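Long-range contacts in pyocin sheath PA0622 (Pseudomonas aeruginosa, PDB 6PYT), which probably forms the contractile sheath around the inner tube of a pyocin, a bacteriocin that resembles a phage tail: residues T18-A23 with Y73-A78; V181-V187 with A198-A204; I294-H298 with G317-F321. All blocks are in the same frame, centred on the assembly; numbering follows the deposited sequence.

Contacts 1 and 2 lie about 17 Å apart between centres, and their nearest atoms stay about 5 Å from each other. Helix 201-214 links them: its first turn belongs to contact 2, while its Trp-210 packs on Leu-21 and Ala-76 of contact 1. Helix 64-73 makes a second link, touching Tyr-203 through Ala-71 and ending at Tyr-73. Contact 3 stands apart in the C-terminal family region, about 29 Å from contact 1 and 37 Å from contact 2 between centres, on the far side of the chain's centre from contact 2. Contacts 1 and 2 thus belong to the same sheet-and-helix body, while contact 3 joins two helices elsewhere.

Contact 1: T18-A23 with Y73-A78; sequences TIALPA and YNRAQA
Thr-18 meets Asn-74, and Leu-21 to Ala-23 meet Ala-76 to Gln-77, where strands 21-33 and 76-86 are parallel neighbours in the mixed sheet of the chain. The pairing here is still irregular: Gln-77 N gives a nearly straight hydrogen bond (173°) of 3.0 Å to Leu-21 O, approaching from above the carbonyl plane, whereas the return bond from Ala-23 N to Gln-77 O is weak. Gln-77 is also the centre of an inverse gamma turn, which bends the chain at this residue. Its side chain stretches out with CG anti to the backbone N (chi1 -169°) and the rest extended. This carries OE1 along Pro-22: Pro-22 CB lies 3.7 Å from Gln-77 OE1. The backbone sets Gln-77 CB against Pro-22 CA. On the face bearing Leu-21 and Ala-76, Trp-210 of helix 201-214 covers both residues and makes a cation-pi pair with Arg-75. The methyl of Ala-20 points at the backbone just ahead of the other strand, with CB 3.4 Å from Arg-75 O. Ahead of the paired residues, Thr-18 and Asn-74 cross at about a right angle. Asn-74 OD1 also accepts a hydrogen bond from Lys-52 NZ. Thr-18 turns OG1 away from its own N (chi1 173°), and this hydroxyl donates to Asn-74 OD1 at 3.0 Å, in the carbonyl plane and on a lone pair.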
ATOM      1  N   THR B  18     -22.655 -46.287 -18.673  1.00 56.91           N
ATOM      2  CA  THR B  18     -24.014 -45.788 -18.532  1.00 56.91           C
ATOM      3  C   THR B  18     -24.198 -45.090 -17.191  1.00 56.91           C
ATOM      4  O   THR B  18     -25.057 -45.461 -16.387  1.00 56.91           O
ATOM      5  CB  THR B  18     -24.988 -46.945 -18.760  1.00 56.91           C
ATOM      6  OG1 THR B  18     -26.331 -46.529 -18.473  1.00 56.91           O
ATOM      7  CG2 THR B  18     -24.577 -48.212 -17.967  1.00 56.91           C
ATOM      8  N   ILE B  19     -23.324 -44.101 -16.937  1.00 57.69           N
ATOM      9  CA  ILE B  19     -23.257 -43.349 -15.681  1.00 57.69           C
ATOM     10  C   ILE B  19     -24.612 -42.792 -15.274  1.00 57.69           C
ATOM     11  O   ILE B  19     -25.367 -42.258 -16.092  1.00 57.69           O
ATOM     12  CB  ILE B  19     -22.201 -42.229 -15.783  1.00 57.69           C
ATOM     13  CG1 ILE B  19     -22.301 -41.434 -17.096  1.00 57.69           C
ATOM     14  CG2 ILE B  19     -20.811 -42.771 -15.585  1.00 57.69           C
ATOM     15  CD1 ILE B  19     -23.102 -40.145 -17.022  1.00 57.69           C
ATOM     16  N   ALA B  20     -24.938 -42.978 -14.002  1.00 55.75           N
ATOM     17  CA  ALA B  20     -26.203 -42.555 -13.437  1.00 55.75           C
ATOM     18  C   ALA B  20     -25.943 -42.133 -12.004  1.00 55.75           C
ATOM     19  O   ALA B  20     -24.959 -42.551 -11.388  1.00 55.75           O
ATOM     20  CB  ALA B  20     -27.242 -43.673 -13.502  1.00 55.75           C
ATOM     21  N   LEU B  21     -26.815 -41.280 -11.485  1.00 54.13           N
ATOM     22  CA  LEU B  21     -26.693 -40.871 -10.093  1.00 54.13           C
ATOM     23  C   LEU B  21     -27.033 -42.044  -9.186  1.00 54.13           C
ATOM     24  O   LEU B  21     -28.038 -42.727  -9.414  1.00 54.13           O
ATOM     25  CB  LEU B  21     -27.605 -39.688  -9.768  1.00 54.13           C
ATOM     26  CG  LEU B  21     -27.113 -38.258 -10.006  1.00 54.13           C
ATOM     27  CD1 LEU B  21     -27.062 -37.900 -11.482  1.00 54.13           C
ATOM     28  CD2 LEU B  21     -27.997 -37.284  -9.241  1.00 54.13           C
ATOM     29  N   PRO B  22     -26.220 -42.320  -8.168  1.00 54.35           N
ATOM     30  CA  PRO B  22     -26.561 -43.376  -7.203  1.00 54.35           C
ATOM     31  C   PRO B  22     -27.738 -42.952  -6.336  1.00 54.35           C
ATOM     32  O   PRO B  22     -27.680 -41.938  -5.640  1.00 54.35           O
ATOM     33  CB  PRO B  22     -25.273 -43.539  -6.389  1.00 54.35           C
ATOM     34  CG  PRO B  22     -24.553 -42.229  -6.547  1.00 54.35           C
ATOM     35  CD  PRO B  22     -24.899 -41.724  -7.911  1.00 54.35           C
ATOM     36  N   ALA B  23     -28.814 -43.726  -6.398  1.00 52.36           N
ATOM     37  CA  ALA B  23     -30.051 -43.422  -5.695  1.00 52.36           C
ATOM     38  C   ALA B  23     -30.199 -44.298  -4.460  1.00 52.36           C
ATOM     39  O   ALA B  23     -29.635 -45.391  -4.379  1.00 52.36           O
ATOM     40  CB  ALA B  23     -31.256 -43.622  -6.611  1.00 52.36           C
ATOM     41  N   TYR B  73     -31.148 -49.052 -14.586  1.00 50.61           N
ATOM     42  CA  TYR B  73     -29.756 -48.669 -14.411  1.00 50.61           C
ATOM     43  C   TYR B  73     -29.271 -47.660 -15.440  1.00 50.61           C
ATOM     44  O   TYR B  73     -28.184 -47.106 -15.264  1.00 50.61           O
ATOM     45  CB  TYR B  73     -28.902 -49.929 -14.443  1.00 50.61           C
ATOM     46  CG  TYR B  73     -29.039 -50.747 -13.189  1.00 50.61           C
ATOM     47  CD1 TYR B  73     -29.290 -50.134 -11.980  1.00 50.61           C
ATOM     48  CD2 TYR B  73     -28.998 -52.130 -13.227  1.00 50.61           C
ATOM     49  CE1 TYR B  73     -29.429 -50.861 -10.839  1.00 50.61           C
ATOM     50  CE2 TYR B  73     -29.159 -52.872 -12.082  1.00 50.61           C
ATOM     51  CZ  TYR B  73     -29.364 -52.228 -10.891  1.00 50.61           C
ATOM     52  OH  TYR B  73     -29.520 -52.950  -9.738  1.00 50.61           O
ATOM     53  N   ASN B  74     -30.038 -47.396 -16.494  1.00 51.11           N
ATOM     54  CA  ASN B  74     -29.693 -46.305 -17.390  1.00 51.11           C
ATOM     55  C   ASN B  74     -30.037 -44.946 -16.809  1.00 51.11           C
ATOM     56  O   ASN B  74     -29.560 -43.930 -17.324  1.00 51.11           O
ATOM     57  CB  ASN B  74     -30.403 -46.459 -18.732  1.00 51.11           C
ATOM     58  CG  ASN B  74     -29.906 -47.643 -19.518  1.00 51.11           C
ATOM     59  OD1 ASN B  74     -28.721 -47.962 -19.498  1.00 51.11           O
ATOM     60  ND2 ASN B  74     -30.809 -48.295 -20.234  1.00 51.11           N
ATOM     61  N   ARG B  75     -30.846 -44.901 -15.761  1.00 48.59           N
ATOM     62  CA  ARG B  75     -31.261 -43.638 -15.179  1.00 48.59           C
ATOM     63  C   ARG B  75     -30.816 -43.466 -13.740  1.00 48.59           C
ATOM     64  O   ARG B  75     -30.401 -42.371 -13.359  1.00 48.59           O
ATOM     65  CB  ARG B  75     -32.781 -43.504 -15.284  1.00 48.59           C
ATOM     66  CG  ARG B  75     -33.317 -42.159 -14.867  1.00 48.59           C
ATOM     67  CD  ARG B  75     -32.607 -41.062 -15.622  1.00 48.59           C
ATOM     68  NE  ARG B  75     -33.238 -39.770 -15.495  1.00 48.59           N
ATOM     69  CZ  ARG B  75     -32.619 -38.622 -15.724  1.00 48.59           C
ATOM     70  NH1 ARG B  75     -31.329 -38.617 -16.025  1.00 48.59           N
ATOM     71  NH2 ARG B  75     -33.270 -37.483 -15.624  1.00 48.59           N
ATOM     72  N   ALA B  76     -30.862 -44.518 -12.936  1.00 49.43           N
ATOM     73  CA  ALA B  76     -30.447 -44.427 -11.549  1.00 49.43           C
ATOM     74  C   ALA B  76     -29.706 -45.689 -11.164  1.00 49.43           C
ATOM     75  O   ALA B  76     -30.061 -46.782 -11.603  1.00 49.43           O
ATOM     76  CB  ALA B  76     -31.646 -44.221 -10.623  1.00 49.43           C
ATOM     77  N   GLN B  77     -28.678 -45.537 -10.338  1.00 53.19           N
ATOM     78  CA  GLN B  77     -27.944 -46.679  -9.802  1.00 53.19           C
ATOM     79  C   GLN B  77     -28.663 -47.149  -8.538  1.00 53.19           C
ATOM     80  O   GLN B  77     -28.205 -46.990  -7.407  1.00 53.19           O
ATOM     81  CB  GLN B  77     -26.494 -46.297  -9.540  1.00 53.19           C
ATOM     82  CG  GLN B  77     -25.564 -47.450  -9.229  1.00 53.19           C
ATOM     83  CD  GLN B  77     -24.151 -46.982  -8.961  1.00 53.19           C
ATOM     84  OE1 GLN B  77     -23.871 -45.784  -8.974  1.00 53.19           O
ATOM     85  NE2 GLN B  77     -23.253 -47.922  -8.709  1.00 53.19           N
ATOM     86  N   ALA B  78     -29.834 -47.730  -8.760  1.00 49.87           N
ATOM     87  CA  ALA B  78     -30.778 -48.013  -7.697  1.00 49.87           C
ATOM     88  C   ALA B  78     -30.594 -49.426  -7.168  1.00 49.87           C
ATOM     89  O   ALA B  78     -29.931 -50.269  -7.770  1.00 49.87           O
ATOM     90  CB  ALA B  78     -32.207 -47.822  -8.195  1.00 49.87           C
TER

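Contact 2: V181-V187 with A198-A204; sequences VDPGVQV and APASAYA
Val-185 and Ala-198 form an antiparallel hydrogen-bonded pair: Val-185 N donates to Ala-198 O at 2.7 Å, tilted somewhat from the carbonyl plane, and Ala-198 N returns a weak, bent bond to Val-185 O. Apolar contacts continue from the paired residues. Both methyls of Val-185 are used. CG1, anti to the backbone N (chi1 153°), lies beside the methyl of Ala-198, CB to CG1 3.8 Å, while CG2 turns to Ala-200, whose CB is 3.7 Å away. Ala-200 has a positive phi (64°), a bend between strand and helix that brings its methyl up to the first segment. One turn on from Ala-200, Ala-204 CB touches Val-181 CG2 at 4.0 Å. A methyl also packs on a backbone carbonyl, Ala-200 CB lying 3.4 Å from Pro-183 O. The aromatic part is carried by Tyr-203, which crosses Val-185 at about a right angle. Val-185 CG1 makes an off-centre CH-pi contact, 4.1 Å from the ring centroid, and the ring reaches on until Tyr-203 OH rests against the branched end of Val-187, with Val-187 CG1 at 3.8 Å. Ala-71 of helix 64-73 and the loop residue Val-229 also touch Tyr-203. The contact is that of a beta hairpin, strands 185-189 and 194-198, packed through Val-185 and Val-187 on the first turn of the helix that follows it, within the subtilisin-like region of the sheath protein.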
ATOM      1  N   VAL B 181     -48.627 -45.970 -16.340  1.00 49.47           N
ATOM      2  CA  VAL B 181     -47.933 -45.353 -17.463  1.00 49.47           C
ATOM      3  C   VAL B 181     -48.293 -46.182 -18.686  1.00 49.47           C
ATOM      4  O   VAL B 181     -47.736 -47.264 -18.892  1.00 49.47           O
ATOM      5  CB  VAL B 181     -46.418 -45.300 -17.257  1.00 49.47           C
ATOM      6  CG1 VAL B 181     -45.748 -44.688 -18.465  1.00 49.47           C
ATOM      7  CG2 VAL B 181     -46.085 -44.519 -16.020  1.00 49.47           C
ATOM      8  N   ASP B 182     -49.224 -45.697 -19.501  1.00 52.85           N
ATOM      9  CA  ASP B 182     -49.715 -46.563 -20.571  1.00 52.85           C
ATOM     10  C   ASP B 182     -48.815 -46.767 -21.794  1.00 52.85           C
ATOM     11  O   ASP B 182     -48.628 -47.933 -22.171  1.00 52.85           O
ATOM     12  CB  ASP B 182     -51.086 -46.113 -21.068  1.00 52.85           C
ATOM     13  N   PRO B 183     -48.279 -45.738 -22.475  1.00 51.50           N
ATOM     14  CA  PRO B 183     -47.600 -46.014 -23.751  1.00 51.50           C
ATOM     15  C   PRO B 183     -46.271 -46.714 -23.528  1.00 51.50           C
ATOM     16  O   PRO B 183     -45.471 -46.311 -22.684  1.00 51.50           O
ATOM     17  CB  PRO B 183     -47.402 -44.624 -24.360  1.00 51.50           C
ATOM     18  CG  PRO B 183     -48.318 -43.755 -23.616  1.00 51.50           C
ATOM     19  CD  PRO B 183     -48.299 -44.282 -22.246  1.00 51.50           C
ATOM     20  N   GLY B 184     -46.067 -47.798 -24.263  1.00 54.03           N
ATOM     21  CA  GLY B 184     -44.841 -48.542 -24.139  1.00 54.03           C
ATOM     22  C   GLY B 184     -43.664 -47.800 -24.731  1.00 54.03           C
ATOM     23  O   GLY B 184     -43.800 -46.876 -25.526  1.00 54.03           O
ATOM     24  N   VAL B 185     -42.511 -48.206 -24.316  1.00 55.57           N
ATOM     25  CA  VAL B 185     -41.247 -47.677 -24.801  1.00 55.57           C
ATOM     26  C   VAL B 185     -40.793 -48.477 -26.014  1.00 55.57           C
ATOM     27  O   VAL B 185     -40.886 -49.707 -26.038  1.00 55.57           O
ATOM     28  CB  VAL B 185     -40.213 -47.700 -23.660  1.00 55.57           C
ATOM     29  CG1 VAL B 185     -38.813 -47.814 -24.173  1.00 55.57           C
ATOM     30  CG2 VAL B 185     -40.335 -46.429 -22.857  1.00 55.57           C
ATOM     31  N   GLN B 186     -40.329 -47.773 -27.037  1.00 60.04           N
ATOM     32  CA  GLN B 186     -39.724 -48.370 -28.217  1.00 60.04           C
ATOM     33  C   GLN B 186     -38.224 -48.108 -28.118  1.00 60.04           C
ATOM     34  O   GLN B 186     -37.766 -46.995 -28.379  1.00 60.04           O
ATOM     35  CB  GLN B 186     -40.343 -47.756 -29.464  1.00 60.04           C
ATOM     36  CG  GLN B 186     -40.079 -48.470 -30.746  1.00 60.04           C
ATOM     37  CD  GLN B 186     -40.794 -47.802 -31.893  1.00 60.04           C
ATOM     38  OE1 GLN B 186     -41.380 -46.735 -31.727  1.00 60.04           O
ATOM     39  NE2 GLN B 186     -40.781 -48.439 -33.059  1.00 60.04           N
ATOM     40  N   VAL B 187     -37.460 -49.123 -27.727  1.00 64.18           N
ATOM     41  CA  VAL B 187     -36.030 -48.991 -27.460  1.00 64.18           C
ATOM     42  C   VAL B 187     -35.244 -49.745 -28.530  1.00 64.18           C
ATOM     43  O   VAL B 187     -35.651 -50.823 -28.975  1.00 64.18           O
ATOM     44  CB  VAL B 187     -35.700 -49.471 -26.027  1.00 64.18           C
ATOM     45  CG1 VAL B 187     -36.159 -50.895 -25.790  1.00 64.18           C
ATOM     46  CG2 VAL B 187     -34.226 -49.344 -25.711  1.00 64.18           C
ATOM     47  N   ALA B 198     -40.870 -52.170 -25.307  1.00 55.64           N
ATOM     48  CA  ALA B 198     -40.589 -52.299 -23.893  1.00 55.64           C
ATOM     49  C   ALA B 198     -41.807 -51.764 -23.163  1.00 55.64           C
ATOM     50  O   ALA B 198     -42.409 -50.786 -23.625  1.00 55.64           O
ATOM     51  CB  ALA B 198     -39.335 -51.530 -23.477  1.00 55.64           C
ATOM     52  N   PRO B 199     -42.199 -52.367 -22.040  1.00 53.16           N
ATOM     53  CA  PRO B 199     -43.476 -52.012 -21.412  1.00 53.16           C
ATOM     54  C   PRO B 199     -43.472 -50.737 -20.581  1.00 53.16           C
ATOM     55  O   PRO B 199     -44.496 -50.446 -19.953  1.00 53.16           O
ATOM     56  CB  PRO B 199     -43.759 -53.231 -20.531  1.00 53.16           C
ATOM     57  CG  PRO B 199     -42.445 -53.771 -20.226  1.00 53.16           C
ATOM     58  CD  PRO B 199     -41.607 -53.565 -21.430  1.00 53.16           C
ATOM     59  N   ALA B 200     -42.351 -50.012 -20.509  1.00 51.96           N
ATOM     60  CA  ALA B 200     -42.231 -48.659 -19.951  1.00 51.96           C
ATOM     61  C   ALA B 200     -42.529 -48.512 -18.461  1.00 51.96           C
ATOM     62  O   ALA B 200     -42.506 -47.395 -17.941  1.00 51.96           O
ATOM     63  CB  ALA B 200     -43.118 -47.676 -20.721  1.00 51.96           C
ATOM     64  N   SER B 201     -42.796 -49.608 -17.756  1.00 50.46           N
ATOM     65  CA  SER B 201     -42.984 -49.508 -16.315  1.00 50.46           C
ATOM     66  C   SER B 201     -41.651 -49.401 -15.601  1.00 50.46           C
ATOM     67  O   SER B 201     -41.532 -48.685 -14.605  1.00 50.46           O
ATOM     68  CB  SER B 201     -43.751 -50.715 -15.796  1.00 50.46           C
ATOM     69  OG  SER B 201     -45.041 -50.766 -16.340  1.00 50.46           O
ATOM     70  N   ALA B 202     -40.639 -50.107 -16.100  1.00 48.74           N
ATOM     71  CA  ALA B 202     -39.326 -50.043 -15.477  1.00 48.74           C
ATOM     72  C   ALA B 202     -38.623 -48.732 -15.784  1.00 48.74           C
ATOM     73  O   ALA B 202     -37.781 -48.289 -15.001  1.00 48.74           O
ATOM     74  CB  ALA B 202     -38.481 -51.225 -15.934  1.00 48.74           C
ATOM     75  N   TYR B 203     -38.947 -48.101 -16.914  1.00 49.32           N
ATOM     76  CA  TYR B 203     -38.380 -46.794 -17.217  1.00 49.32           C
ATOM     77  C   TYR B 203     -38.986 -45.709 -16.347  1.00 49.32           C
ATOM     78  O   TYR B 203     -38.329 -44.702 -16.066  1.00 49.32           O
ATOM     79  CB  TYR B 203     -38.589 -46.461 -18.687  1.00 49.32           C
ATOM     80  CG  TYR B 203     -37.825 -47.360 -19.612  1.00 49.32           C
ATOM     81  CD1 TYR B 203     -36.495 -47.121 -19.892  1.00 49.32           C
ATOM     82  CD2 TYR B 203     -38.431 -48.459 -20.190  1.00 49.32           C
ATOM     83  CE1 TYR B 203     -35.792 -47.946 -20.732  1.00 49.32           C
ATOM     84  CE2 TYR B 203     -37.738 -49.291 -21.026  1.00 49.32           C
ATOM     85  CZ  TYR B 203     -36.420 -49.028 -21.296  1.00 49.32           C
ATOM     86  OH  TYR B 203     -35.724 -49.857 -22.135  1.00 49.32           O
ATOM     87  N   ALA B 204     -40.238 -45.888 -15.924  1.00 47.00           N
ATOM     88  CA  ALA B 204     -40.821 -44.975 -14.952  1.00 47.00           C
ATOM     89  C   ALA B 204     -40.179 -45.153 -13.587  1.00 47.00           C
ATOM     90  O   ALA B 204     -39.892 -44.168 -12.901  1.00 47.00           O
ATOM     91  CB  ALA B 204     -42.327 -45.192 -14.861  1.00 47.00           C
TER

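Contact 3: I294-H298 with G317-F321; sequences ILAGH and GLRAF
Gly-317 O is approached by two N-H groups, one from the opposite segment and one from its own helix. Phe-321 N makes the regular helical bond to it at 3.2 Å, and His-298 NE2 adds a weak one at 3.0 Å, bent to 124°. The carbonyl oxygen lies at the edge of the imidazole, close to its plane, so the ring meets this turn of helix 310-328 with its NE2-CE1 side. His-298 gets there by holding CG beside its own N and anti to the carbonyl carbon (chi1 -68°), which swings the ring towards the other helix although CB does not point there. The Phe-321 ring stands almost upright against it: the planes make 85°, the centroids are 5.1 Å apart, and the phenyl edge is turned to the imidazole face in an offset edge-to-face pair, CD2 being the phenyl atom nearest NE2. Trp-300 meets the histidine as well, adding another aromatic ring to this end of the contact. Beside these rings the packing is aliphatic. Ile-294 and Leu-318 cross at about a right angle, CG2 of the former 3.7 Å from CD2 of the latter, and the same Leu-318 methyl touches His-298 CD2. Ile-294 CD1 lies between Leu-318 CD2 and the Phe-321 backbone, 3.7 Å from Phe-321 O. Helix 281-295 ends in a tight turn: Ala-296 is the centre of an inverse gamma turn, His-298 N bonds Leu-295 O, and Gly-297 has a positive phi. Val-336 of strand 335-338 packs on Leu-318. The whole is a packing of two consecutive helices, 281-295 and 310-328, in the C-terminal sheath region, the first through its C-terminal end and the loop after it.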
ATOM      1  N   ILE B 294     -39.425 -40.751   9.677  1.00 49.26           N
ATOM      2  CA  ILE B 294     -39.832 -40.644  11.075  1.00 49.26           C
ATOM      3  C   ILE B 294     -39.657 -41.974  11.795  1.00 49.26           C
ATOM      4  O   ILE B 294     -39.123 -42.021  12.909  1.00 49.26           O
ATOM      5  CB  ILE B 294     -41.277 -40.117  11.168  1.00 49.26           C
ATOM      6  CG1 ILE B 294     -41.289 -38.602  10.997  1.00 49.26           C
ATOM      7  CG2 ILE B 294     -41.975 -40.551  12.443  1.00 49.26           C
ATOM      8  CD1 ILE B 294     -40.530 -37.887  12.074  1.00 49.26           C
ATOM      9  N   LEU B 295     -40.079 -43.075  11.169  1.00 50.32           N
ATOM     10  CA  LEU B 295     -39.970 -44.374  11.828  1.00 50.32           C
ATOM     11  C   LEU B 295     -38.521 -44.824  11.913  1.00 50.32           C
ATOM     12  O   LEU B 295     -38.024 -45.132  12.999  1.00 50.32           O
ATOM     13  CB  LEU B 295     -40.811 -45.422  11.102  1.00 50.32           C
ATOM     14  CG  LEU B 295     -42.318 -45.175  11.034  1.00 50.32           C
ATOM     15  CD1 LEU B 295     -43.046 -46.308  10.339  1.00 50.32           C
ATOM     16  CD2 LEU B 295     -42.902 -44.855  12.376  1.00 50.32           C
ATOM     17  N   ALA B 296     -37.820 -44.858  10.786  1.00 51.99           N
ATOM     18  CA  ALA B 296     -36.401 -45.202  10.793  1.00 51.99           C
ATOM     19  C   ALA B 296     -35.650 -43.982  11.300  1.00 51.99           C
ATOM     20  O   ALA B 296     -35.197 -43.133  10.534  1.00 51.99           O
ATOM     21  CB  ALA B 296     -35.930 -45.629   9.411  1.00 51.99           C
ATOM     22  N   GLY B 297     -35.503 -43.910  12.616  1.00 50.17           N
ATOM     23  CA  GLY B 297     -35.033 -42.713  13.275  1.00 50.17           C
ATOM     24  C   GLY B 297     -35.673 -42.586  14.637  1.00 50.17           C
ATOM     25  O   GLY B 297     -35.172 -41.877  15.512  1.00 50.17           O
ATOM     26  N   HIS B 298     -36.784 -43.285  14.826  1.00 49.65           N
ATOM     27  CA  HIS B 298     -37.414 -43.450  16.130  1.00 49.65           C
ATOM     28  C   HIS B 298     -37.674 -44.917  16.397  1.00 49.65           C
ATOM     29  O   HIS B 298     -38.772 -45.330  16.767  1.00 49.65           O
ATOM     30  CB  HIS B 298     -38.693 -42.641  16.251  1.00 49.65           C
ATOM     31  CG  HIS B 298     -38.455 -41.169  16.265  1.00 49.65           C
ATOM     32  ND1 HIS B 298     -37.813 -40.539  17.305  1.00 49.65           N
ATOM     33  CD2 HIS B 298     -38.781 -40.200  15.380  1.00 49.65           C
ATOM     34  CE1 HIS B 298     -37.736 -39.247  17.052  1.00 49.65           C
ATOM     35  NE2 HIS B 298     -38.320 -39.014  15.892  1.00 49.65           N
ATOM     36  N   GLY B 317     -38.511 -35.323  19.863  1.00 40.14           N
ATOM     37  CA  GLY B 317     -37.803 -36.097  18.874  1.00 40.14           C
ATOM     38  C   GLY B 317     -38.534 -36.094  17.552  1.00 40.14           C
ATOM     39  O   GLY B 317     -37.901 -36.067  16.496  1.00 40.14           O
ATOM     40  N   LEU B 318     -39.866 -36.147  17.590  1.00 40.84           N
ATOM     41  CA  LEU B 318     -40.634 -36.077  16.353  1.00 40.84           C
ATOM     42  C   LEU B 318     -40.545 -34.701  15.723  1.00 40.84           C
ATOM     43  O   LEU B 318     -40.447 -34.593  14.502  1.00 40.84           O
ATOM     44  CB  LEU B 318     -42.095 -36.439  16.590  1.00 40.84           C
ATOM     45  CG  LEU B 318     -42.466 -37.892  16.818  1.00 40.84           C
ATOM     46  CD1 LEU B 318     -43.916 -37.990  17.207  1.00 40.84           C
ATOM     47  CD2 LEU B 318     -42.211 -38.622  15.557  1.00 40.84           C
ATOM     48  N   ARG B 319     -40.565 -33.638  16.533  1.00 38.85           N
ATOM     49  CA  ARG B 319     -40.428 -32.292  15.988  1.00 38.85           C
ATOM     50  C   ARG B 319     -39.036 -32.046  15.425  1.00 38.85           C
ATOM     51  O   ARG B 319     -38.880 -31.251  14.495  1.00 38.85           O
ATOM     52  CB  ARG B 319     -40.731 -31.244  17.052  1.00 38.85           C
ATOM     53  CG  ARG B 319     -42.163 -31.172  17.519  1.00 38.85           C
ATOM     54  CD  ARG B 319     -42.335 -30.016  18.476  1.00 38.85           C
ATOM     55  NE  ARG B 319     -43.694 -29.911  18.987  1.00 38.85           N
ATOM     56  CZ  ARG B 319     -44.077 -30.330  20.185  1.00 38.85           C
ATOM     57  NH1 ARG B 319     -43.194 -30.849  21.014  1.00 38.85           N
ATOM     58  NH2 ARG B 319     -45.335 -30.199  20.566  1.00 38.85           N
ATOM     59  N   ALA B 320     -38.020 -32.715  15.961  1.00 39.06           N
ATOM     60  CA  ALA B 320     -36.660 -32.488  15.497  1.00 39.06           C
ATOM     61  C   ALA B 320     -36.391 -33.182  14.172  1.00 39.06           C
ATOM     62  O   ALA B 320     -35.678 -32.642  13.322  1.00 39.06           O
ATOM     63  CB  ALA B 320     -35.667 -32.963  16.546  1.00 39.06           C
ATOM     64  N   PHE B 321     -36.944 -34.373  13.975  1.00 43.99           N
ATOM     65  CA  PHE B 321     -36.850 -35.063  12.697  1.00 43.99           C
ATOM     66  C   PHE B 321     -37.936 -34.638  11.728  1.00 43.99           C
ATOM     67  O   PHE B 321     -38.155 -35.321  10.727  1.00 43.99           O
ATOM     68  CB  PHE B 321     -36.887 -36.577  12.902  1.00 43.99           C
ATOM     69  CG  PHE B 321     -35.622 -37.129  13.485  1.00 43.99           C
ATOM     70  CD1 PHE B 321     -34.528 -37.386  12.672  1.00 43.99           C
ATOM     71  CD2 PHE B 321     -35.511 -37.364  14.846  1.00 43.99           C
ATOM     72  CE1 PHE B 321     -33.347 -37.884  13.203  1.00 43.99           C
ATOM     73  CE2 PHE B 321     -34.334 -37.860  15.389  1.00 43.99           C
ATOM     74  CZ  PHE B 321     -33.250 -38.122  14.565  1.00 43.99           C
TER